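Local coordinates for putative aminopeptidase (Leishmania major, PDB 5NTH), which probably works as a manganese-dependent metalloaminopeptidase of the M17 family, cleaving residues from the N-terminal ends of peptides, at residues V425-K430 with Y457-C462; K443-A448 with V509-A514. All blocks are in the same frame, centred on the assembly; numbering follows the deposited sequence.

Interaction 1: V425-K430 with Y457-C462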
ATOM      1  N   VAL A 425     -19.753   4.632   5.172  1.00 27.42           N
ATOM      2  CA  VAL A 425     -19.177   5.962   5.273  1.00 27.44           C
ATOM      3  C   VAL A 425     -20.297   7.012   5.335  1.00 27.15           C
ATOM      4  O   VAL A 425     -20.220   8.003   6.053  1.00 26.77           O
ATOM      5  CB  VAL A 425     -18.259   6.223   4.069  1.00 28.23           C
ATOM      6  CG1 VAL A 425     -17.662   7.633   4.133  1.00 28.25           C
ATOM      7  CG2 VAL A 425     -17.153   5.153   3.982  1.00 27.77           C
ATOM      8  N   ALA A 426     -21.343   6.772   4.565  1.00 27.61           N
ATOM      9  CA  ALA A 426     -22.505   7.659   4.497  1.00 27.79           C
ATOM     10  C   ALA A 426     -23.295   7.730   5.791  1.00 28.00           C
ATOM     11  O   ALA A 426     -23.408   8.799   6.401  1.00 27.72           O
ATOM     12  CB  ALA A 426     -23.428   7.190   3.381  1.00 27.71           C
ATOM     13  N   THR A 427     -23.820   6.568   6.186  1.00 28.22           N
ATOM     14  CA  THR A 427     -24.869   6.443   7.187  1.00 28.22           C
ATOM     15  C   THR A 427     -24.529   5.484   8.352  1.00 28.10           C
ATOM     16  O   THR A 427     -25.413   5.103   9.107  1.00 28.15           O
ATOM     17  CB  THR A 427     -26.174   5.986   6.506  1.00 28.50           C
ATOM     18  OG1 THR A 427     -26.026   4.659   5.978  1.00 29.13           O
ATOM     19  CG2 THR A 427     -26.525   6.903   5.383  1.00 28.47           C
ATOM     20  N   GLY A 428     -23.266   5.114   8.516  1.00 27.75           N
ATOM     21  CA  GLY A 428     -22.849   4.315   9.674  1.00 28.54           C
ATOM     22  C   GLY A 428     -23.199   2.842   9.560  1.00 28.89           C
ATOM     23  O   GLY A 428     -23.521   2.374   8.483  1.00 29.19           O
ATOM     24  N   SER A 429     -23.153   2.113  10.667  1.00 29.42           N
ATOM     25  CA  SER A 429     -23.296   0.651  10.625  1.00 31.11           C
ATOM     26  C   SER A 429     -24.635   0.097  11.075  1.00 30.83           C
ATOM     27  O   SER A 429     -24.844  -1.111  11.003  1.00 29.48           O
ATOM     28  CB  SER A 429     -22.201   0.014  11.460  1.00 32.40           C
ATOM     29  OG  SER A 429     -22.141   0.685  12.704  1.00 34.96           O
ATOM     30  N   LYS A 430     -25.518   0.982  11.530  1.00 31.92           N
ATOM     31  CA  LYS A 430     -26.860   0.619  11.998  1.00 32.56           C
ATOM     32  C   LYS A 430     -27.953   1.093  11.061  1.00 30.08           C
ATOM     33  O   LYS A 430     -29.010   0.506  11.047  1.00 30.50           O
ATOM     34  CB  LYS A 430     -27.139   1.220  13.378  1.00 35.15           C
ATOM     35  CG  LYS A 430     -25.948   1.254  14.343  1.00 38.91           C
ATOM     36  CD  LYS A 430     -25.911   0.100  15.332  1.00 41.14           C
ATOM     37  CE  LYS A 430     -24.755   0.299  16.307  1.00 46.04           C
ATOM     38  NZ  LYS A 430     -24.962   1.347  17.364  1.00 48.48           N
ATOM     39  N   TYR A 457     -31.800   5.629   6.484  1.00 26.56           N
ATOM     40  CA  TYR A 457     -31.532   7.037   6.301  1.00 26.12           C
ATOM     41  C   TYR A 457     -31.374   7.310   4.843  1.00 24.78           C
ATOM     42  O   TYR A 457     -30.714   6.535   4.178  1.00 24.41           O
ATOM     43  CB  TYR A 457     -30.309   7.477   7.078  1.00 26.87           C
ATOM     44  CG  TYR A 457     -30.296   8.943   7.226  1.00 28.12           C
ATOM     45  CD1 TYR A 457     -30.996   9.554   8.245  1.00 28.98           C
ATOM     46  CD2 TYR A 457     -29.646   9.746   6.296  1.00 29.14           C
ATOM     47  CE1 TYR A 457     -31.023  10.948   8.366  1.00 30.10           C
ATOM     48  CE2 TYR A 457     -29.669  11.135   6.394  1.00 29.95           C
ATOM     49  CZ  TYR A 457     -30.363  11.730   7.425  1.00 30.29           C
ATOM     50  OH  TYR A 457     -30.362  13.080   7.549  1.00 31.33           O
ATOM     51  N   PRO A 458     -32.004   8.393   4.345  1.00 24.17           N
ATOM     52  CA  PRO A 458     -31.935   8.794   2.948  1.00 24.03           C
ATOM     53  C   PRO A 458     -30.536   9.033   2.418  1.00 22.99           C
ATOM     54  O   PRO A 458     -29.732   9.629   3.089  1.00 22.68           O
ATOM     55  CB  PRO A 458     -32.695  10.135   2.943  1.00 24.53           C
ATOM     56  CG  PRO A 458     -33.680  10.012   4.048  1.00 24.48           C
ATOM     57  CD  PRO A 458     -32.883   9.312   5.099  1.00 24.56           C
ATOM     58  N   VAL A 459     -30.254   8.581   1.215  1.00 22.65           N
ATOM     59  CA  VAL A 459     -29.069   9.088   0.525  1.00 23.14           C
ATOM     60  C   VAL A 459     -29.422   9.797  -0.780  1.00 22.84           C
ATOM     61  O   VAL A 459     -30.420   9.495  -1.412  1.00 21.97           O
ATOM     62  CB  VAL A 459     -27.992   8.016   0.244  1.00 22.98           C
ATOM     63  CG1 VAL A 459     -27.323   7.619   1.538  1.00 23.05           C
ATOM     64  CG2 VAL A 459     -28.575   6.828  -0.516  1.00 22.93           C
ATOM     65  N   LEU A 460     -28.521  10.691  -1.169  1.00 22.99           N
ATOM     66  CA  LEU A 460     -28.690  11.558  -2.313  1.00 23.29           C
ATOM     67  C   LEU A 460     -29.362  10.856  -3.493  1.00 23.70           C
ATOM     68  O   LEU A 460     -28.887   9.842  -3.931  1.00 24.06           O
ATOM     69  CB  LEU A 460     -27.329  12.097  -2.724  1.00 23.05           C
ATOM     70  CG  LEU A 460     -27.340  13.138  -3.842  1.00 22.95           C
ATOM     71  CD1 LEU A 460     -28.131  14.383  -3.437  1.00 23.20           C
ATOM     72  CD2 LEU A 460     -25.923  13.492  -4.258  1.00 22.44           C
ATOM     73  N   TYR A 461     -30.500  11.376  -3.960  1.00 24.33           N
ATOM     74  CA  TYR A 461     -31.105  10.918  -5.221  1.00 24.63           C
ATOM     75  C   TYR A 461     -30.895  12.046  -6.239  1.00 25.67           C
ATOM     76  O   TYR A 461     -31.433  13.156  -6.070  1.00 26.60           O
ATOM     77  CB  TYR A 461     -32.589  10.595  -5.066  1.00 24.45           C
ATOM     78  CG  TYR A 461     -33.259  10.091  -6.340  1.00 23.89           C
ATOM     79  CD1 TYR A 461     -33.251   8.750  -6.670  1.00 23.55           C
ATOM     80  CD2 TYR A 461     -33.916  10.976  -7.210  1.00 23.89           C
ATOM     81  CE1 TYR A 461     -33.861   8.298  -7.825  1.00 23.46           C
ATOM     82  CE2 TYR A 461     -34.511  10.537  -8.384  1.00 23.21           C
ATOM     83  CZ  TYR A 461     -34.477   9.211  -8.674  1.00 23.13           C
ATOM     84  OH  TYR A 461     -35.067   8.800  -9.794  1.00 22.63           O
ATOM     85  N   CYS A 462     -30.110  11.766  -7.277  1.00 25.56           N
ATOM     86  CA  CYS A 462     -29.727  12.785  -8.237  1.00 25.76           C
ATOM     87  C   CYS A 462     -29.199  12.146  -9.506  1.00 26.15           C
ATOM     88  O   CYS A 462     -28.030  12.293  -9.813  1.00 26.15           O
ATOM     89  CB  CYS A 462     -28.687  13.729  -7.628  1.00 25.47           C
ATOM     90  SG  CYS A 462     -28.534  15.253  -8.571  1.00 25.16           S
TER
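Thr427 and Ala426, on helix 422-427 of the catalytic domain, pack against Tyr457 and Val459, on and just after strand 456-458, the outermost strand of the sheet within this chain. The contact is apolar, with no hydrogen bond between the two segments. At its centre is the methyl of Thr427. CG2 lies 4.0 Å from Val459 CG1 and 4.2 Å from Tyr457 CB, so one methyl touches both residues that point at the helix, while the intervening Pro458 turns away. The Thr427 and Val459 side chains cross at about a right angle. The same Val459 branch also serves the preceding residue, with Ala426 CB 4.3 Å from Val459 CG1. The two ends of Thr427 are sorted by its first torsion (chi1 66°). CG2 stands anti to the carbonyl carbon and faces the strand, whereas OG1 is hydrogen-bonded to the carbonyl oxygens of Gln423 and His431. A buried hydroxyl is thereby satisfied, and these bonds, sharing its one proton, hold chi1 and with it the position of CG2. The Tyr457 ring comes obliquely to the same methyl, with Tyr457 CD2 4.3 Å from Thr427 CG2, and has Pro458 CD 3.3 Å above one face, offset toward the rim. Gly428, at a positive phi of 78°, takes the chain out of helical geometry just beyond Thr427. Ala426 is about 11 Å from the bound actinonin, measured from its side chain, so the contact lies near the pocket without being part of it. On the subunit boundary, Tyr457 packs on Pro458 of the second subunit and Pro458 on Tyr457 of that same subunit. Tyr457 and Val459 are tied through their backbones to Val434 of strand 432-436, and Pro458 leans on Glu442 and Ile446 of helix 439-452.

Interaction 2: K443-A448 with V509-A514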
ATOM      1  N   LYS A 443     -39.661   9.001   2.820  1.00 33.21           N
ATOM      2  CA  LYS A 443     -40.198   9.259   4.166  1.00 33.14           C
ATOM      3  C   LYS A 443     -40.817   8.028   4.812  1.00 31.53           C
ATOM      4  O   LYS A 443     -40.635   7.805   6.018  1.00 31.15           O
ATOM      5  CB  LYS A 443     -41.286  10.324   4.122  1.00 35.54           C
ATOM      6  CG  LYS A 443     -40.782  11.750   4.166  1.00 38.46           C
ATOM      7  CD  LYS A 443     -41.909  12.720   3.744  1.00 42.30           C
ATOM      8  CE  LYS A 443     -41.429  14.134   3.427  1.00 42.97           C
ATOM      9  NZ  LYS A 443     -40.123  14.124   2.703  1.00 43.21           N
ATOM     10  N   ASP A 444     -41.573   7.264   4.016  1.00 29.94           N
ATOM     11  CA  ASP A 444     -42.291   6.077   4.504  1.00 29.99           C
ATOM     12  C   ASP A 444     -41.385   4.915   4.897  1.00 28.56           C
ATOM     13  O   ASP A 444     -41.682   4.168   5.822  1.00 29.54           O
ATOM     14  CB  ASP A 444     -43.281   5.554   3.459  1.00 30.81           C
ATOM     15  CG  ASP A 444     -44.564   6.427   3.324  1.00 32.18           C
ATOM     16  OD1 ASP A 444     -44.852   7.348   4.167  1.00 31.29           O
ATOM     17  OD2 ASP A 444     -45.285   6.151   2.321  1.00 32.52           O
ATOM     18  N   MET A 445     -40.314   4.736   4.155  1.00 27.83           N
ATOM     19  CA  MET A 445     -39.344   3.737   4.475  1.00 27.49           C
ATOM     20  C   MET A 445     -38.579   4.172   5.723  1.00 26.41           C
ATOM     21  O   MET A 445     -38.368   3.364   6.595  1.00 25.17           O
ATOM     22  CB  MET A 445     -38.430   3.489   3.294  1.00 28.00           C
ATOM     23  CG  MET A 445     -37.552   2.272   3.460  1.00 29.05           C
ATOM     24  SD  MET A 445     -38.416   0.687   3.528  1.00 30.93           S
ATOM     25  CE  MET A 445     -38.912   0.392   1.841  1.00 30.65           C
ATOM     26  N   ILE A 446     -38.224   5.453   5.838  1.00 25.62           N
ATOM     27  CA  ILE A 446     -37.550   5.944   7.051  1.00 25.11           C
ATOM     28  C   ILE A 446     -38.398   5.635   8.273  1.00 25.19           C
ATOM     29  O   ILE A 446     -37.913   5.114   9.279  1.00 25.32           O
ATOM     30  CB  ILE A 446     -37.224   7.449   6.973  1.00 24.87           C
ATOM     31  CG1 ILE A 446     -36.254   7.752   5.824  1.00 25.61           C
ATOM     32  CG2 ILE A 446     -36.613   7.992   8.252  1.00 24.85           C
ATOM     33  CD1 ILE A 446     -35.254   6.685   5.456  1.00 25.34           C
ATOM     34  N   SER A 447     -39.678   5.933   8.155  1.00 25.40           N
ATOM     35  CA  SER A 447     -40.631   5.679   9.226  1.00 25.12           C
ATOM     36  C   SER A 447     -40.849   4.231   9.552  1.00 25.03           C
ATOM     37  O   SER A 447     -41.100   3.921  10.708  1.00 25.36           O
ATOM     38  CB  SER A 447     -41.978   6.283   8.876  1.00 24.66           C
ATOM     39  OG  SER A 447     -41.829   7.683   8.876  1.00 24.86           O
ATOM     40  N   ALA A 448     -40.812   3.348   8.562  1.00 24.76           N
ATOM     41  CA  ALA A 448     -40.984   1.945   8.872  1.00 25.24           C
ATOM     42  C   ALA A 448     -39.727   1.451   9.598  1.00 25.56           C
ATOM     43  O   ALA A 448     -39.787   0.583  10.443  1.00 25.98           O
ATOM     44  CB  ALA A 448     -41.259   1.155   7.623  1.00 25.41           C
ATOM     45  N   VAL A 509     -37.487   1.961  -4.526  1.00 30.06           N
ATOM     46  CA  VAL A 509     -36.883   2.188  -3.203  1.00 29.55           C
ATOM     47  C   VAL A 509     -35.784   1.200  -3.012  1.00 28.15           C
ATOM     48  O   VAL A 509     -36.042   0.011  -2.852  1.00 26.85           O
ATOM     49  CB  VAL A 509     -37.866   1.976  -2.043  1.00 30.28           C
ATOM     50  CG1 VAL A 509     -37.237   2.344  -0.708  1.00 29.94           C
ATOM     51  CG2 VAL A 509     -39.099   2.823  -2.267  1.00 31.81           C
ATOM     52  N   HIS A 510     -34.565   1.726  -3.004  1.00 28.06           N
ATOM     53  CA  HIS A 510     -33.358   0.934  -2.900  1.00 27.80           C
ATOM     54  C   HIS A 510     -32.803   1.030  -1.513  1.00 26.73           C
ATOM     55  O   HIS A 510     -32.493   2.126  -1.072  1.00 26.17           O
ATOM     56  CB  HIS A 510     -32.353   1.463  -3.873  1.00 28.29           C
ATOM     57  CG  HIS A 510     -31.020   0.791  -3.808  1.00 29.06           C
ATOM     58  ND1 HIS A 510     -30.743  -0.379  -4.476  1.00 30.01           N
ATOM     59  CD2 HIS A 510     -29.870   1.160  -3.209  1.00 28.84           C
ATOM     60  CE1 HIS A 510     -29.489  -0.718  -4.268  1.00 29.67           C
ATOM     61  NE2 HIS A 510     -28.933   0.206  -3.511  1.00 29.81           N
ATOM     62  N   VAL A 511     -32.683  -0.114  -0.837  1.00 26.15           N
ATOM     63  CA  VAL A 511     -32.137  -0.151   0.516  1.00 26.11           C
ATOM     64  C   VAL A 511     -30.772  -0.824   0.537  1.00 26.08           C
ATOM     65  O   VAL A 511     -30.627  -2.024   0.292  1.00 25.03           O
ATOM     66  CB  VAL A 511     -33.075  -0.850   1.509  1.00 26.11           C
ATOM     67  CG1 VAL A 511     -32.538  -0.697   2.925  1.00 26.29           C
ATOM     68  CG2 VAL A 511     -34.464  -0.260   1.430  1.00 25.70           C
ATOM     69  N   ASP A 512     -29.763  -0.025   0.840  1.00 26.89           N
ATOM     70  CA  ASP A 512     -28.386  -0.504   0.899  1.00 27.40           C
ATOM     71  C   ASP A 512     -28.006  -0.819   2.332  1.00 26.08           C
ATOM     72  O   ASP A 512     -27.695   0.062   3.087  1.00 24.33           O
ATOM     73  CB  ASP A 512     -27.437   0.548   0.313  1.00 28.24           C
ATOM     74  CG  ASP A 512     -26.025   0.043   0.139  1.00 28.81           C
ATOM     75  OD1 ASP A 512     -25.719  -1.128   0.462  1.00 29.18           O
ATOM     76  OD2 ASP A 512     -25.216   0.846  -0.346  1.00 31.03           O
ATOM     77  N   MET A 513     -27.984  -2.089   2.673  1.00 26.83           N
ATOM     78  CA  MET A 513     -27.826  -2.479   4.067  1.00 28.00           C
ATOM     79  C   MET A 513     -26.579  -3.321   4.267  1.00 28.11           C
ATOM     80  O   MET A 513     -26.600  -4.323   4.935  1.00 28.28           O
ATOM     81  CB  MET A 513     -29.101  -3.158   4.614  1.00 28.29           C
ATOM     82  CG  MET A 513     -29.992  -3.888   3.634  1.00 28.51           C
ATOM     83  SD  MET A 513     -29.224  -5.347   2.973  1.00 29.03           S
ATOM     84  CE  MET A 513     -29.621  -6.464   4.325  1.00 29.49           C
ATOM     85  N   ALA A 514     -25.467  -2.869   3.725  1.00 29.06           N
ATOM     86  CA  ALA A 514     -24.234  -3.643   3.822  1.00 29.60           C
ATOM     87  C   ALA A 514     -23.727  -3.844   5.276  1.00 29.71           C
ATOM     88  O   ALA A 514     -23.487  -4.971   5.676  1.00 29.79           O
ATOM     89  CB  ALA A 514     -23.165  -3.015   2.953  1.00 29.53           C
TER
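Met445 reaches from helix 439-452 to Val509 and Val511 on strand 508-512, and its side chain makes the whole contact from the helix. CB comes first, pointing at the strand and 4.3 Å from Val509 CG1. Next is CG, set anti to the backbone N (chi1 -169°), which brings it within range of both valines: 4.2 Å from Val509 CG1 and 4.5 Å from Val511 CG2. SD stays further off, 4.7 Å from Val509 CG1, and bends at chi2 and chi3 (65° and 74°) fold the chain back so that CE returns to the strand. There it meets Val509 CG1 at 3.6 Å, the closest approach of the contact. CG and CE, the two carbons bonded to the sulfur, thus both rest on Val509 CG1. The valines, two residues apart, lie on the same face of the strand; His510 between them points away and hydrogen-bonds Asp415. Further along, Asp512 bonds Leu419 N and Thr420 OG1, both residues of the actinonin pocket. On the helix, Ser447 OG adds to the backbone bond on Lys443 O, 3.1 Å away. Phe534 of helix 528-536 also packs on Met445, and Val509 touches Val434. Strand 508-512 itself runs inside the sheet, parallel to strand 412-417 and antiparallel to strand 432-436.

Overall arrangement
Interactions 1 and 2 have centres 10 Å apart in the catalytic domain, and both reach the same mixed sheet: interaction 1 at strand 456-458, outermost within this chain, interaction 2 at the inner strand 508-512, with strand 432-436 between them. Their segments alternate along the sequence, in the order 425-430, 443-448, 457-462 and 509-514. Helix 439-452 leads directly into strand 456-458, and the two contacts touch where Ile446 CD1 meets Pro458 CD at 3.6 Å. Helices 422-427 and 439-452 pack on opposite faces of the sheet, so the two contacts seat a helix on each face. Its inner strands lie near the manganese site, and its outer strand borders a neighbouring subunit of the hexamer.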